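Local coordinates for protein rusticyanin (Thiobacillus ferrooxidans, PDB 2CAL) that carries electrons from cytochrome c552 to the A-type oxidase in the periplasm, using a single bound copper ion, at residues Ala16-Asp21 against Val40-Leu45; Ile76-Gly81 against Gly117-Thr122; Ser85-Lys90 against Asp102-Gly107; Ala106-Ser111 against Thr122-His127. The protein carries 1 engineered substitution. One frame throughout, in Å; residues are numbered along the deposited sequence.

Interaction 1: residues Ala16-Asp21 against Val40-Leu45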
loop_
_atom_site.group_PDB
_atom_site.type_symbol
_atom_site.label_atom_id
_atom_site.label_comp_id
_atom_site.label_asym_id
_atom_site.label_seq_id
_atom_site.Cartn_x
_atom_site.Cartn_y
_atom_site.Cartn_z
ATOM N N ALA A 16 -0.609 -14.137 8.119
ATOM C CA ALA A 16 0.062 -13.706 9.354
ATOM C C ALA A 16 0.473 -12.250 9.275
ATOM O O ALA A 16 0.359 -11.501 10.243
ATOM C CB ALA A 16 1.278 -14.575 9.639
ATOM N N MET A 17 1.001 -11.835 8.121
ATOM C CA MET A 17 1.423 -10.468 7.990
ATOM C C MET A 17 0.265 -9.491 7.939
ATOM O O MET A 17 0.295 -8.422 8.530
ATOM C CB MET A 17 2.312 -10.300 6.715
ATOM C CG MET A 17 3.643 -11.022 6.792
ATOM S SD MET A 17 4.845 -10.624 5.498
ATOM C CE MET A 17 4.181 -11.537 4.129
ATOM N N LEU A 18 -0.840 -9.811 7.254
ATOM C CA LEU A 18 -1.956 -8.896 7.134
ATOM C C LEU A 18 -2.535 -8.522 8.491
ATOM O O LEU A 18 -3.041 -7.414 8.680
ATOM C CB LEU A 18 -3.045 -9.533 6.295
ATOM C CG LEU A 18 -2.733 -9.778 4.833
ATOM C CD1 LEU A 18 -3.829 -10.636 4.197
ATOM C CD2 LEU A 18 -2.606 -8.445 4.103
ATOM N N GLU A 19 -2.474 -9.512 9.406
ATOM C CA GLU A 19 -2.978 -9.314 10.772
ATOM C C GLU A 19 -2.045 -8.460 11.633
ATOM O O GLU A 19 -2.354 -8.161 12.811
ATOM C CB GLU A 19 -3.196 -10.712 11.367
ATOM C CG GLU A 19 -4.239 -11.544 10.636
ATOM C CD GLU A 19 -4.347 -12.994 11.026
ATOM O OE1 GLU A 19 -3.514 -13.500 11.798
ATOM O OE2 GLU A 19 -5.272 -13.720 10.575
ATOM N N LYS A 20 -0.912 -7.972 11.145
ATOM C CA LYS A 20 0.003 -7.147 11.919
ATOM C C LYS A 20 -0.221 -5.648 11.655
ATOM O O LYS A 20 0.604 -4.873 12.185
ATOM C CB LYS A 20 1.454 -7.478 11.586
ATOM C CG LYS A 20 2.049 -8.738 12.160
ATOM C CD LYS A 20 1.264 -9.662 13.005
ATOM C CE LYS A 20 1.981 -10.974 13.275
ATOM N NZ LYS A 20 1.100 -12.085 12.813
ATOM N N ASP A 21 -1.218 -5.305 10.849
ATOM C CA ASP A 21 -1.579 -3.899 10.699
ATOM C C ASP A 21 -2.086 -3.395 12.054
ATOM O O ASP A 21 -3.031 -3.922 12.632
ATOM C CB ASP A 21 -2.595 -3.745 9.593
ATOM C CG ASP A 21 -2.938 -2.303 9.358
ATOM O OD1 ASP A 21 -3.780 -1.725 10.103
ATOM O OD2 ASP A 21 -2.322 -1.663 8.435
ATOM N N VAL A 40 0.037 -2.589 6.883
ATOM C CA VAL A 40 0.235 -3.779 6.010
ATOM C C VAL A 40 -0.813 -3.691 4.920
ATOM O O VAL A 40 -2.024 -3.809 5.143
ATOM C CB VAL A 40 0.187 -5.098 6.796
ATOM C CG1 VAL A 40 0.512 -6.243 5.826
ATOM C CG2 VAL A 40 1.161 -5.081 7.969
ATOM N N ALA A 41 -0.306 -3.476 3.695
ATOM C CA ALA A 41 -1.142 -3.319 2.524
ATOM C C ALA A 41 -0.950 -4.452 1.527
ATOM O O ALA A 41 0.165 -4.956 1.392
ATOM C CB ALA A 41 -0.763 -2.009 1.802
ATOM N N ALA A 42 -2.030 -4.810 0.863
ATOM C CA ALA A 42 -1.958 -5.849 -0.192
ATOM C C ALA A 42 -2.657 -5.366 -1.424
ATOM O O ALA A 42 -3.623 -4.615 -1.404
ATOM C CB ALA A 42 -2.664 -7.125 0.278
ATOM N N ALA A 43 -2.117 -5.791 -2.565
ATOM C CA ALA A 43 -2.726 -5.533 -3.876
ATOM C C ALA A 43 -3.743 -6.640 -4.230
ATOM O O ALA A 43 -3.309 -7.772 -4.484
ATOM C CB ALA A 43 -1.641 -5.463 -4.937
ATOM N N VAL A 44 -5.008 -6.310 -4.231
ATOM C CA VAL A 44 -6.142 -7.133 -4.639
ATOM C C VAL A 44 -6.093 -8.492 -3.898
ATOM O O VAL A 44 -5.742 -9.557 -4.416
ATOM C CB VAL A 44 -6.259 -7.376 -6.163
ATOM C CG1 VAL A 44 -7.627 -7.939 -6.524
ATOM C CG2 VAL A 44 -6.025 -6.083 -6.950
ATOM N N LEU A 45 -6.459 -8.451 -2.631
ATOM C CA LEU A 45 -6.672 -9.703 -1.904
ATOM C C LEU A 45 -7.808 -10.453 -2.604
ATOM O O LEU A 45 -8.719 -9.845 -3.181
ATOM C CB LEU A 45 -7.047 -9.451 -0.446
ATOM C CG LEU A 45 -5.969 -8.887 0.459
ATOM C CD1 LEU A 45 -6.495 -8.619 1.864
ATOM C CD2 LEU A 45 -4.790 -9.857 0.518
HETATM O O HOH W 1 -3.732 -5.502 6.495
#
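The side chains of Val-40 and Leu-18 cross at about a right angle where the end of a short helix comes down on a strand. Val-40 holds CG1 anti to its backbone N (chi1 -176°), which spreads both methyls under the last helical turn: CG1 and CG2 each lie 3.5 Å from Met-17 O, and CG1 also packs below Leu-18 CA. From the helix side, the Leu-18 side chain forks over the strand. Its CD2 branch rests on Ala-42 CB at 4.0 Å and reaches across Val-40 CG1, while CD1 meets Leu-45 CD2 tip to tip at 3.9 Å.

The polar end of the contact belongs to Asp-21, the last residue of a type I turn that starts at Leu-18. Its carboxylate takes the N-H of Val-40 on the anti lone pair of OD2, with Val-40 N 3.0 Å from Asp-21 OD2 and an angle of 164° at the hydrogen. The buried carboxylate is gripped by further partners, OD2 by the hydroxyl of Tyr-32 and OD1 by His-56 ND1 and Gly-23 N, which would probably favour its charged form. A water donates to both Leu-18 O and Val-40 O, joining helix end to strand.

Helix 11-18 is thus laid over one face of the sheet that contains strands 36-43 and 70-77, and Ile-76 of the latter strand extends the same surface, touching both Met-17 and Val-40.

Interaction 2: residues Ile76-Gly81 against Gly117-Thr122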
loop_
_atom_site.group_PDB
_atom_site.type_symbol
_atom_site.label_atom_id
_atom_site.label_comp_id
_atom_site.label_asym_id
_atom_site.label_seq_id
_atom_site.Cartn_x
_atom_site.Cartn_y
_atom_site.Cartn_z
ATOM N N ILE A 76 2.395 -6.363 0.066
ATOM C CA ILE A 76 2.275 -7.727 -0.455
ATOM C C ILE A 76 1.469 -7.717 -1.733
ATOM O O ILE A 76 0.384 -7.166 -1.759
ATOM C CB ILE A 76 1.588 -8.641 0.615
ATOM C CG1 ILE A 76 2.210 -8.535 2.007
ATOM C CG2 ILE A 76 1.555 -10.075 0.095
ATOM C CD1 ILE A 76 1.290 -9.032 3.090
ATOM N N ASN A 77 1.990 -8.347 -2.778
ATOM C CA ASN A 77 1.210 -8.465 -4.008
ATOM C C ASN A 77 0.576 -9.851 -4.107
ATOM O O ASN A 77 1.273 -10.824 -4.437
ATOM C CB ASN A 77 2.071 -8.217 -5.248
ATOM C CG ASN A 77 1.340 -8.394 -6.542
ATOM O OD1 ASN A 77 1.977 -8.680 -7.613
ATOM N ND2 ASN A 77 0.042 -8.293 -6.538
ATOM N N THR A 78 -0.725 -9.922 -3.878
ATOM C CA THR A 78 -1.464 -11.173 -3.973
ATOM C C THR A 78 -2.196 -11.359 -5.301
ATOM O O THR A 78 -2.926 -12.331 -5.464
ATOM C CB THR A 78 -2.499 -11.281 -2.799
ATOM O OG1 THR A 78 -3.232 -10.049 -2.637
ATOM C CG2 THR A 78 -1.700 -11.556 -1.522
ATOM N N ASN A 79 -2.049 -10.466 -6.267
ATOM C CA ASN A 79 -2.882 -10.509 -7.482
ATOM C C ASN A 79 -2.189 -11.228 -8.616
ATOM O O ASN A 79 -1.239 -10.748 -9.204
ATOM C CB ASN A 79 -3.241 -9.075 -7.856
ATOM C CG ASN A 79 -4.341 -8.983 -8.857
ATOM O OD1 ASN A 79 -5.240 -9.847 -9.018
ATOM N ND2 ASN A 79 -4.302 -7.951 -9.629
ATOM N N LYS A 80 -2.686 -12.457 -8.880
ATOM C CA LYS A 80 -2.043 -13.282 -9.922
ATOM C C LYS A 80 -2.068 -12.597 -11.282
ATOM O O LYS A 80 -3.061 -11.979 -11.645
ATOM C CB LYS A 80 -2.696 -14.653 -9.952
ATOM C CG LYS A 80 -2.419 -15.466 -8.664
ATOM C CD LYS A 80 -2.928 -16.895 -8.692
ATOM C CE LYS A 80 -2.586 -17.715 -7.453
ATOM N NZ LYS A 80 -3.447 -18.945 -7.305
ATOM N N GLY A 81 -0.910 -12.677 -11.940
ATOM C CA GLY A 81 -0.734 -12.062 -13.259
ATOM C C GLY A 81 -0.313 -10.617 -13.309
ATOM O O GLY A 81 -0.097 -10.131 -14.412
ATOM N N GLY A 117 3.413 -20.800 -6.120
ATOM C CA GLY A 117 2.564 -20.922 -4.948
ATOM C C GLY A 117 2.808 -19.862 -3.880
ATOM O O GLY A 117 2.290 -20.010 -2.789
ATOM N N LYS A 118 3.590 -18.838 -4.190
ATOM C CA LYS A 118 4.053 -17.800 -3.264
ATOM C C LYS A 118 3.793 -16.394 -3.829
ATOM O O LYS A 118 3.406 -16.228 -5.007
ATOM C CB LYS A 118 5.529 -18.026 -2.945
ATOM C CG LYS A 118 5.592 -19.313 -2.063
ATOM C CD LYS A 118 7.048 -19.560 -1.737
ATOM C CE LYS A 118 7.835 -19.899 -3.021
ATOM N NZ LYS A 118 9.121 -20.529 -2.514
ATOM N N PHE A 119 3.982 -15.410 -2.972
ATOM C CA PHE A 119 3.648 -14.021 -3.196
ATOM C C PHE A 119 4.823 -13.157 -2.800
ATOM O O PHE A 119 5.398 -13.345 -1.719
ATOM C CB PHE A 119 2.389 -13.640 -2.395
ATOM C CG PHE A 119 1.200 -14.518 -2.726
ATOM C CD1 PHE A 119 0.958 -15.631 -1.923
ATOM C CD2 PHE A 119 0.420 -14.274 -3.840
ATOM C CE1 PHE A 119 -0.087 -16.476 -2.275
ATOM C CE2 PHE A 119 -0.643 -15.094 -4.141
ATOM C CZ PHE A 119 -0.899 -16.203 -3.344
ATOM N N GLY A 120 5.155 -12.195 -3.630
ATOM C CA GLY A 120 6.228 -11.257 -3.277
ATOM C C GLY A 120 5.751 -10.183 -2.314
ATOM O O GLY A 120 4.621 -9.692 -2.350
ATOM N N TYR A 121 6.681 -9.793 -1.418
ATOM C CA TYR A 121 6.390 -8.705 -0.478
ATOM C C TYR A 121 7.721 -8.005 -0.163
ATOM O O TYR A 121 8.828 -8.494 -0.364
ATOM C CB TYR A 121 5.683 -9.212 0.779
ATOM C CG TYR A 121 6.604 -9.940 1.728
ATOM C CD1 TYR A 121 6.938 -11.277 1.547
ATOM C CD2 TYR A 121 7.135 -9.278 2.824
ATOM C CE1 TYR A 121 7.779 -11.935 2.437
ATOM C CE2 TYR A 121 7.975 -9.939 3.700
ATOM C CZ TYR A 121 8.305 -11.257 3.513
ATOM O OH TYR A 121 9.150 -11.835 4.440
ATOM N N THR A 122 7.546 -6.800 0.401
ATOM C CA THR A 122 8.673 -5.964 0.832
ATOM C C THR A 122 8.267 -5.076 1.994
ATOM O O THR A 122 7.078 -4.911 2.296
ATOM C CB THR A 122 9.192 -5.137 -0.356
ATOM O OG1 THR A 122 10.484 -4.580 0.002
ATOM C CG2 THR A 122 8.298 -4.012 -0.763
HETATM O O HOH W 2 3.538 -11.617 -5.865
#
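Ile-76 and Tyr-121 face each other as an antiparallel non-hydrogen-bonded pair, their CA atoms 4.2 Å apart, with backbone bonds before and after them. Phe-75 bonds with Thr-122 on one side; on the other, Asn-77 N donates to Gly-120 O at 3.0 Å in a nearly straight bond, 170° at the hydrogen, and the same oxygen receives a CA-H...O contact from Ile-76 CA. The return bond between Asn-77 and Gly-120 is replaced by water: one molecule donates to Asn-77 O and accepts from Gly-120 N, 2.8 Å from each.

These strands, 70-77 and 119-126, are neighbours in one sheet of the cupredoxin beta sandwich. The copper ligand His-84 touches the side chain of Asn-77, so the pairing runs into the second shell of the metal site.

The apolar contacts gather on the face that carries Ile-76 and Tyr-121. Ile-76 CG1 packs on Tyr-121 CB at 3.7 Å, and the phenol ring leads away from it, since CG lies between the backbone N and the carbonyl carbon (chi1 75°). Both residues also touch Met-17 of the overlying helix 11-18.

Phe-119 makes the broadest aromatic contact. Its CD2 lies 3.6 Å from Thr-78 CA, Thr-78 CG2 sits over one ring face, and Asn-77 O comes up to the ring edge. An alanine in place of Phe-119 would probably leave Thr-78 CG2 without its ring partner and open a gap under Val-14 of the helix. Thr-78 OG1 turns instead to Ala-43 O, its hydrogen-bond partner on strand 36-43.

Interaction 3: residues Ser85-Lys90 against Asp102-Gly107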
loop_
_atom_site.group_PDB
_atom_site.type_symbol
_atom_site.label_atom_id
_atom_site.label_comp_id
_atom_site.label_asym_id
_atom_site.label_seq_id
_atom_site.Cartn_x
_atom_site.Cartn_y
_atom_site.Cartn_z
ATOM N N SER A 85 2.597 -1.944 -7.840
ATOM C CA SER A 85 3.503 -1.189 -6.967
ATOM C C SER A 85 2.692 -0.478 -5.888
ATOM O O SER A 85 1.476 -0.342 -5.983
ATOM C CB SER A 85 4.331 -0.157 -7.775
ATOM O OG SER A 85 3.524 0.895 -8.226
ATOM N N PHE A 86 3.415 0.038 -4.891
ATOM C CA PHE A 86 2.863 0.832 -3.793
ATOM C C PHE A 86 3.776 2.037 -3.668
ATOM O O PHE A 86 4.860 1.946 -3.105
ATOM C CB PHE A 86 2.757 0.007 -2.496
ATOM C CG PHE A 86 2.073 0.731 -1.340
ATOM C CD1 PHE A 86 0.754 0.422 -1.035
ATOM C CD2 PHE A 86 2.751 1.688 -0.561
ATOM C CE1 PHE A 86 0.142 1.059 0.033
ATOM C CE2 PHE A 86 2.137 2.319 0.509
ATOM C CZ PHE A 86 0.825 1.981 0.781
ATOM N N ASP A 87 3.332 3.184 -4.137
ATOM C CA ASP A 87 4.141 4.375 -4.205
ATOM C C ASP A 87 3.397 5.537 -3.587
ATOM O O ASP A 87 2.264 5.824 -3.930
ATOM C CB ASP A 87 4.509 4.681 -5.661
ATOM C CG ASP A 87 5.400 3.577 -6.219
ATOM O OD1 ASP A 87 6.490 3.361 -5.624
ATOM O OD2 ASP A 87 4.973 3.012 -7.261
ATOM N N ILE A 88 4.088 6.196 -2.632
ATOM C CA ILE A 88 3.474 7.327 -1.944
ATOM C C ILE A 88 3.926 8.629 -2.621
ATOM O O ILE A 88 5.119 8.830 -2.835
ATOM C CB ILE A 88 3.827 7.345 -0.434
ATOM C CG1 ILE A 88 3.456 5.972 0.198
ATOM C CG2 ILE A 88 3.151 8.482 0.285
ATOM C CD1 ILE A 88 3.893 5.833 1.661
ATOM N N THR A 89 2.957 9.501 -2.849
ATOM C CA THR A 89 3.151 10.781 -3.553
ATOM C C THR A 89 2.286 11.837 -2.907
ATOM O O THR A 89 1.280 11.542 -2.262
ATOM C CB THR A 89 2.782 10.593 -5.036
ATOM O OG1 THR A 89 2.976 11.884 -5.731
ATOM C CG2 THR A 89 1.360 10.134 -5.248
ATOM N N LYS A 90 2.669 13.112 -3.115
ATOM C CA LYS A 90 1.772 14.203 -2.760
ATOM C C LYS A 90 0.749 14.488 -3.817
ATOM O O LYS A 90 -0.140 15.300 -3.570
ATOM C CB LYS A 90 2.583 15.480 -2.413
ATOM C CG LYS A 90 3.604 15.226 -1.280
ATOM C CD LYS A 90 4.285 16.526 -0.810
ATOM C CE LYS A 90 5.435 16.199 0.130
ATOM N NZ LYS A 90 6.079 17.365 0.808
ATOM N N ASP A 102 5.786 11.915 -9.658
ATOM C CA ASP A 102 7.085 12.189 -9.049
ATOM C C ASP A 102 7.021 13.560 -8.387
ATOM O O ASP A 102 6.309 14.456 -8.881
ATOM C CB ASP A 102 8.202 12.093 -10.107
ATOM C CG ASP A 102 8.568 10.668 -10.548
ATOM O OD1 ASP A 102 8.141 9.675 -9.919
ATOM O OD2 ASP A 102 9.379 10.463 -11.452
ATOM N N PRO A 103 7.761 13.785 -7.309
ATOM C CA PRO A 103 8.591 12.771 -6.694
ATOM C C PRO A 103 7.799 11.794 -5.823
ATOM O O PRO A 103 6.870 12.131 -5.102
ATOM C CB PRO A 103 9.570 13.583 -5.827
ATOM C CG PRO A 103 8.980 14.920 -5.703
ATOM C CD PRO A 103 7.881 15.117 -6.678
ATOM N N ILE A 104 8.256 10.547 -5.904
ATOM C CA ILE A 104 7.733 9.496 -5.015
ATOM C C ILE A 104 8.517 9.623 -3.711
ATOM O O ILE A 104 9.746 9.538 -3.665
ATOM C CB ILE A 104 7.831 8.105 -5.649
ATOM C CG1 ILE A 104 6.940 7.961 -6.883
ATOM C CG2 ILE A 104 7.482 7.037 -4.606
ATOM C CD1 ILE A 104 7.284 6.834 -7.798
ATOM N N VAL A 105 7.762 9.905 -2.642
ATOM C CA VAL A 105 8.433 10.205 -1.379
ATOM C C VAL A 105 8.917 8.953 -0.658
ATOM O O VAL A 105 9.864 9.021 0.113
ATOM C CB VAL A 105 7.592 11.076 -0.440
ATOM C CG1 VAL A 105 7.229 12.403 -1.127
ATOM C CG2 VAL A 105 6.315 10.395 0.035
ATOM N N ALA A 106 8.245 7.849 -0.907
ATOM C CA ALA A 106 8.615 6.551 -0.364
ATOM C C ALA A 106 7.783 5.520 -1.144
ATOM O O ALA A 106 6.675 5.811 -1.559
ATOM C CB ALA A 106 8.342 6.461 1.129
ATOM N N GLY A 107 8.367 4.333 -1.337
ATOM C CA GLY A 107 7.568 3.329 -2.027
ATOM C C GLY A 107 8.415 2.297 -2.749
ATOM O O GLY A 107 9.636 2.297 -2.586
HETATM O O HOH W 3 5.153 14.035 -4.432
#
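Ile-88 N donates to Ala-106 O at 2.8 Å, the shortest hydrogen bond between the two segments, with an angle of 162° at the hydrogen. Ile-88 O answers by accepting from Val-105 N at 2.9 Å, and Ile-104 CA adds a CA-H...O contact to the same oxygen.

Beside this backbone pair, Ile-88 CG2 meets Val-105 CG2 at 3.7 Å, the two side chains crossing at about a right angle. Asp-87, on the face it shares with Ile-104, lies obliquely against it: Asp-87 CB touches Ile-104 CG2 at 3.9 Å, and CD1 of Ile-104 lies beside Asp-87 CG. The carboxylate leads on toward Ser-85, whose hydroxyl donates to Asp-87 OD2 at 2.7 Å from above the carboxylate plane; the serine oxygen in turn accepts from Gln-138 N, next to the copper ligand Cys-137. An alanine in place of Asp-87 would probably leave the Ser-85 hydroxyl without its acceptor and less firmly held, and Ile-104 CD1 without the carboxylate carbon it packs beside.

Gly-107 pairs with Asp-87, its CA 3.2 Å from Phe-86 O, at backbone angles that would press any side chain against the preceding carbonyl. Beyond the paired residues, a water links Lys-90 N to Pro-103 O.

Strand 87-89 borders one sheet of the cupredoxin sandwich, and the short antiparallel pairing along it, just after the copper ligand His-84, ties the turning 102-107 segment to that border.

Interaction 4: residues Ala106-Ser111 against Thr122-His127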
loop_
_atom_site.group_PDB
_atom_site.type_symbol
_atom_site.label_atom_id
_atom_site.label_comp_id
_atom_site.label_asym_id
_atom_site.label_seq_id
_atom_site.Cartn_x
_atom_site.Cartn_y
_atom_site.Cartn_z
ATOM N N ALA A 106 8.245 7.849 -0.907
ATOM C CA ALA A 106 8.615 6.551 -0.364
ATOM C C ALA A 106 7.783 5.520 -1.144
ATOM O O ALA A 106 6.675 5.811 -1.559
ATOM C CB ALA A 106 8.342 6.461 1.129
ATOM N N GLY A 107 8.367 4.333 -1.337
ATOM C CA GLY A 107 7.568 3.329 -2.027
ATOM C C GLY A 107 8.415 2.297 -2.749
ATOM O O GLY A 107 9.636 2.297 -2.586
ATOM N N THR A 108 7.704 1.490 -3.528
ATOM C CA THR A 108 8.334 0.332 -4.155
ATOM C C THR A 108 8.416 0.465 -5.682
ATOM O O THR A 108 7.693 1.246 -6.320
ATOM C CB THR A 108 7.530 -0.945 -3.811
ATOM O OG1 THR A 108 6.311 -1.032 -4.590
ATOM C CG2 THR A 108 7.081 -0.943 -2.357
ATOM N N GLY A 109 9.291 -0.341 -6.251
ATOM C CA GLY A 109 9.190 -0.608 -7.690
ATOM C C GLY A 109 8.007 -1.551 -7.889
ATOM O O GLY A 109 7.142 -1.865 -7.037
ATOM N N PHE A 110 7.991 -2.112 -9.108
ATOM C CA PHE A 110 6.999 -3.101 -9.465
ATOM C C PHE A 110 7.332 -4.405 -8.720
ATOM O O PHE A 110 8.462 -4.855 -8.642
ATOM C CB PHE A 110 6.979 -3.320 -10.990
ATOM C CG PHE A 110 6.483 -2.056 -11.663
ATOM C CD1 PHE A 110 5.250 -1.540 -11.487
ATOM C CD2 PHE A 110 7.357 -1.341 -12.510
ATOM C CE1 PHE A 110 4.782 -0.370 -12.069
ATOM C CE2 PHE A 110 6.897 -0.178 -13.095
ATOM C CZ PHE A 110 5.633 0.330 -12.912
ATOM N N SER A 111 6.282 -5.013 -8.192
ATOM C CA SER A 111 6.476 -6.258 -7.433
ATOM C C SER A 111 6.620 -7.471 -8.334
ATOM O O SER A 111 6.098 -7.499 -9.471
ATOM C CB SER A 111 5.252 -6.477 -6.534
ATOM O OG SER A 111 4.043 -6.600 -7.257
ATOM N N THR A 122 7.546 -6.800 0.401
ATOM C CA THR A 122 8.673 -5.964 0.832
ATOM C C THR A 122 8.267 -5.076 1.994
ATOM O O THR A 122 7.078 -4.911 2.296
ATOM C CB THR A 122 9.192 -5.137 -0.356
ATOM O OG1 THR A 122 10.484 -4.580 0.002
ATOM C CG2 THR A 122 8.298 -4.012 -0.763
ATOM N N ASP A 123 9.285 -4.563 2.654
ATOM C CA ASP A 123 9.123 -3.644 3.776
ATOM C C ASP A 123 9.923 -2.374 3.497
ATOM O O ASP A 123 11.068 -2.461 3.067
ATOM C CB ASP A 123 9.606 -4.297 5.057
ATOM C CG ASP A 123 8.606 -5.259 5.649
ATOM O OD1 ASP A 123 7.725 -4.773 6.419
ATOM O OD2 ASP A 123 8.755 -6.445 5.334
ATOM N N PHE A 124 9.340 -1.239 3.821
ATOM C CA PHE A 124 10.122 0.022 3.798
ATOM C C PHE A 124 9.672 0.905 4.987
ATOM O O PHE A 124 8.572 0.708 5.504
ATOM C CB PHE A 124 10.014 0.731 2.474
ATOM C CG PHE A 124 8.673 1.270 2.087
ATOM C CD1 PHE A 124 8.247 2.516 2.486
ATOM C CD2 PHE A 124 7.798 0.527 1.301
ATOM C CE1 PHE A 124 6.994 2.989 2.117
ATOM C CE2 PHE A 124 6.556 1.004 0.947
ATOM C CZ PHE A 124 6.118 2.244 1.348
ATOM N N THR A 125 10.535 1.837 5.332
ATOM C CA THR A 125 10.201 2.795 6.396
ATOM C C THR A 125 9.997 4.170 5.810
ATOM O O THR A 125 10.512 4.524 4.738
ATOM C CB THR A 125 11.319 2.787 7.424
ATOM O OG1 THR A 125 10.870 3.377 8.662
ATOM C CG2 THR A 125 12.512 3.660 7.045
ATOM N N TRP A 126 9.256 5.014 6.499
ATOM C CA TRP A 126 8.803 6.305 6.038
ATOM C C TRP A 126 8.660 7.231 7.220
ATOM O O TRP A 126 8.056 6.864 8.225
ATOM C CB TRP A 126 7.475 6.153 5.267
ATOM C CG TRP A 126 6.847 7.383 4.679
ATOM C CD1 TRP A 126 7.507 8.433 4.045
ATOM C CD2 TRP A 126 5.432 7.711 4.623
ATOM N NE1 TRP A 126 6.575 9.358 3.631
ATOM C CE2 TRP A 126 5.297 8.957 3.974
ATOM C CE3 TRP A 126 4.264 7.081 5.082
ATOM C CZ2 TRP A 126 4.068 9.548 3.782
ATOM C CZ3 TRP A 126 3.048 7.676 4.890
ATOM C CH2 TRP A 126 2.953 8.898 4.245
ATOM N N HIS A 127 9.218 8.435 7.073
ATOM C CA HIS A 127 9.194 9.462 8.110
ATOM C C HIS A 127 8.608 10.752 7.509
ATOM O O HIS A 127 9.414 11.646 7.252
ATOM C CB HIS A 127 10.610 9.728 8.646
ATOM C CG HIS A 127 11.203 8.627 9.452
ATOM N ND1 HIS A 127 11.103 8.622 10.840
ATOM C CD2 HIS A 127 11.936 7.553 9.117
ATOM C CE1 HIS A 127 11.731 7.540 11.268
ATOM N NE2 HIS A 127 12.238 6.861 10.272
#
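Phe-124 lays one ring face over the backbone of Gly-107, whose CA stands 4.1 Å from the ring centroid and 21° off the normal in a CH-pi contact displaced toward the rim. The ring reaches this place because chi1 of 66° sets CG astride the backbone, with N on one side and C on the other, lifting it off the strand toward the loop. Two methyl groups flank it obliquely: Ala-106 CB lies 3.9 Å from Phe-124 CE1, and Thr-108 CG2 the same distance from CE2.

Ala-106 CB also wedges against the indole of Trp-126, 3.6 Å from CD1. At the other end, Thr-108 CG2 meets Thr-122 CG2 at 3.7 Å, the two side chains running antiparallel alongside one another. Their hydroxyls are engaged away from this apolar meeting. Thr-108 OG1 donates to Gly-109 O on an in-plane lone pair, 2.7 Å away, and accepts from Phe-86 N; Thr-122 OG1 bonds to Thr-5 O and Asp-3 OD2.

The segments run nearly antiparallel, yet side chains bridge the space between their backbones. Such face-to-face packing is that of a beta sandwich interior, here the cupredoxin core, with strand 119-126 of one sheet set against the loop that borders the other.

How the interactions relate
Interactions 1 and 2 work on one sheet: strand 70-77 lies between strands 36-43 and 119-126, and the two contacts meet where Ile-76 N lies within probable hydrogen-bonding distance of Ala-41 O. Interaction 3 holds the border of the second sheet, and interaction 4 joins the two, sharing Ala-106 and Gly-107 with interaction 3 and Thr-122 with interaction 2. Interactions 2 and 4 are buried, whereas 1 and 3 include exposed residues; bridging waters occur in 1, 2 and 3 but not in 4. Backbone pairing marks 2 and 3, 1 combines leucine and valine packing with one carboxylate-to-backbone bond, and 4 relies on apolar packing. Interactions 2 and 4 both approach the copper ligand His-84, through Asn-77 and Ser-111.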